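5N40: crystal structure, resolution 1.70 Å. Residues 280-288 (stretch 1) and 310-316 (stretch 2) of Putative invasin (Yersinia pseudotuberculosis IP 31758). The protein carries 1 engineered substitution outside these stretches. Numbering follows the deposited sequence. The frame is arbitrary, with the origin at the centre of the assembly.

Stretch 1, residues 280-288: TVPSSSQLV
Stretch 2 (310-316) VYRSSTS

A helix start leaves amide groups without partners in its first turn, and residues 280-288 and 310-316 of this putative invasin illustrate how a neighbouring chain can supply one. Thr280 to Ser283 are extended (phi -67 to -92°, psi 124 to 162°); Ser284 to Val288 are helical, near -65/-38°. The chain around Arg312 (-77/147°) is a strand; its axis approaches the helix axis to 8.5 Å, with 138° between their N-to-C directions. The chain turns a corner at Ser314 (-101/13°), then extends again. The CA atoms of Ser283 and Ser314, 4.9 Å apart, mark the register.

Ser314 N donates to Pro282 O (2.9 Å), and Ser314 OG (chi1 p) to Val281 O (2.7 Å). Thr315 OG1 (chi1 m) accepts almost linearly from Ser284 N (2.9 Å). Water 1 joins Thr315 OG1, Ser284 OG (chi1 p) and Ser285 N. Buried Ser313 (chi1 93°) accepts at OG from Thr315 N (3.1 Å). Ser283 (p) caps its helix: Gln286 N donates to Ser283 OG (3.1 Å), Ser283 N to Gln286 OE1 (2.9 Å).

Buried Val281 (t) and Leu287 (m, t) point toward stretch 2; their methyls need no polar partners, Val281 CG1 lying 3.3 Å and Leu287 CD1 3.4 Å from Arg312 O. Tyr311 and Arg312 (both chi1 m) lead their ends away. The contact buries 378 Å².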

# COMPACT_ATOMS: atom_id res chain seq x y z
N THR A 280 -3.38 -18.25 -39.65
CA THR A 280 -3.78 -17.32 -40.70
C THR A 280 -3.20 -15.94 -40.39
O THR A 280 -3.44 -15.39 -39.31
CB THR A 280 -5.30 -17.25 -40.80
OG1 THR A 280 -5.83 -18.55 -41.08
CG2 THR A 280 -5.73 -16.28 -41.90
N VAL A 281 -2.45 -15.39 -41.33
CA VAL A 281 -1.84 -14.07 -41.15
C VAL A 281 -2.80 -13.03 -41.72
O VAL A 281 -3.26 -13.18 -42.87
CB VAL A 281 -0.46 -14.00 -41.81
CG1 VAL A 281 0.17 -12.63 -41.64
CG2 VAL A 281 0.44 -15.08 -41.24
N PRO A 282 -3.14 -11.97 -40.99
CA PRO A 282 -4.08 -10.98 -41.53
C PRO A 282 -3.48 -10.23 -42.71
O PRO A 282 -2.26 -10.15 -42.89
CB PRO A 282 -4.36 -10.05 -40.35
CG PRO A 282 -3.17 -10.21 -39.45
CD PRO A 282 -2.75 -11.64 -39.60
N SER A 283 -4.36 -9.67 -43.53
CA SER A 283 -3.91 -8.83 -44.62
C SER A 283 -3.34 -7.52 -44.06
O SER A 283 -3.59 -7.14 -42.92
CB SER A 283 -5.05 -8.53 -45.59
OG SER A 283 -6.03 -7.70 -44.97
N SER A 284 -2.57 -6.83 -44.90
CA SER A 284 -2.00 -5.56 -44.45
C SER A 284 -3.09 -4.52 -44.21
O SER A 284 -3.01 -3.74 -43.25
CB SER A 284 -0.97 -5.05 -45.47
OG SER A 284 -1.51 -4.96 -46.77
N SER A 285 -4.14 -4.50 -45.04
CA SER A 285 -5.22 -3.54 -44.78
C SER A 285 -5.96 -3.86 -43.49
O SER A 285 -6.41 -2.95 -42.78
CB SER A 285 -6.19 -3.49 -45.96
OG SER A 285 -6.91 -4.70 -46.08
N GLN A 286 -6.11 -5.15 -43.16
CA GLN A 286 -6.71 -5.52 -41.88
C GLN A 286 -5.89 -4.99 -40.71
O GLN A 286 -6.43 -4.40 -39.77
CB GLN A 286 -6.87 -7.03 -41.79
CG GLN A 286 -8.08 -7.55 -42.56
CD GLN A 286 -8.04 -9.03 -42.82
OE1 GLN A 286 -7.06 -9.70 -42.52
NE2 GLN A 286 -9.13 -9.56 -43.37
N LEU A 287 -4.56 -5.18 -40.76
CA LEU A 287 -3.70 -4.67 -39.70
C LEU A 287 -3.77 -3.15 -39.61
O LEU A 287 -3.76 -2.59 -38.52
CB LEU A 287 -2.26 -5.13 -39.93
CG LEU A 287 -1.99 -6.59 -39.61
CD1 LEU A 287 -0.65 -7.01 -40.20
CD2 LEU A 287 -2.02 -6.84 -38.10
N VAL A 288 -3.86 -2.46 -40.76
CA VAL A 288 -3.95 -1.01 -40.73
C VAL A 288 -5.26 -0.58 -40.10
O VAL A 288 -5.31 0.42 -39.37
CB VAL A 288 -3.78 -0.43 -42.15
CG1 VAL A 288 -4.07 1.06 -42.14
CG2 VAL A 288 -2.37 -0.69 -42.66
N VAL A 310 7.98 -4.78 -36.59
CA VAL A 310 6.83 -4.81 -37.48
C VAL A 310 6.07 -6.13 -37.32
O VAL A 310 6.58 -7.12 -36.79
CB VAL A 310 7.26 -4.58 -38.93
CG1 VAL A 310 8.01 -3.26 -39.04
CG2 VAL A 310 8.13 -5.74 -39.44
N TYR A 311 4.83 -6.12 -37.81
CA TYR A 311 3.94 -7.27 -37.82
C TYR A 311 3.76 -7.77 -39.24
O TYR A 311 3.60 -6.97 -40.17
CB TYR A 311 2.57 -6.90 -37.21
CG TYR A 311 2.60 -6.82 -35.70
CD1 TYR A 311 3.36 -5.85 -35.05
CD2 TYR A 311 1.86 -7.70 -34.92
CE1 TYR A 311 3.40 -5.79 -33.65
CE2 TYR A 311 1.89 -7.64 -33.54
CZ TYR A 311 2.65 -6.69 -32.91
OH TYR A 311 2.68 -6.64 -31.52
N ARG A 312 3.80 -9.09 -39.42
CA ARG A 312 3.71 -9.66 -40.76
C ARG A 312 2.27 -9.65 -41.26
O ARG A 312 1.31 -9.78 -40.48
CB ARG A 312 4.25 -11.10 -40.77
CG ARG A 312 5.75 -11.18 -40.55
CD ARG A 312 6.32 -12.54 -40.96
NE ARG A 312 7.78 -12.48 -41.07
CZ ARG A 312 8.43 -11.98 -42.11
NH1 ARG A 312 7.77 -11.49 -43.15
NH2 ARG A 312 9.76 -11.97 -42.12
N SER A 313 2.12 -9.48 -42.57
CA SER A 313 0.83 -9.59 -43.23
C SER A 313 0.89 -10.66 -44.30
O SER A 313 1.96 -11.14 -44.67
CB SER A 313 0.39 -8.25 -43.85
OG SER A 313 0.80 -8.15 -45.21
N SER A 314 -0.28 -11.01 -44.82
CA SER A 314 -0.40 -12.00 -45.88
C SER A 314 -0.61 -11.37 -47.25
O SER A 314 -0.96 -12.07 -48.20
CB SER A 314 -1.55 -12.96 -45.57
OG SER A 314 -2.75 -12.24 -45.38
N THR A 315 -0.40 -10.06 -47.37
CA THR A 315 -0.56 -9.35 -48.63
C THR A 315 0.78 -9.33 -49.37
O THR A 315 1.77 -8.79 -48.87
CB THR A 315 -1.04 -7.92 -48.39
OG1 THR A 315 -2.24 -7.95 -47.60
CG2 THR A 315 -1.33 -7.21 -49.72
N SER A 316 0.79 -9.90 -50.58
CA SER A 316 2.00 -9.90 -51.40
C SER A 316 2.28 -8.51 -51.94
O SER A 316 1.39 -7.84 -52.47
CB SER A 316 1.84 -10.88 -52.56
OG SER A 316 1.59 -12.19 -52.10
O HOH W 1 -4.09 -5.70 -47.72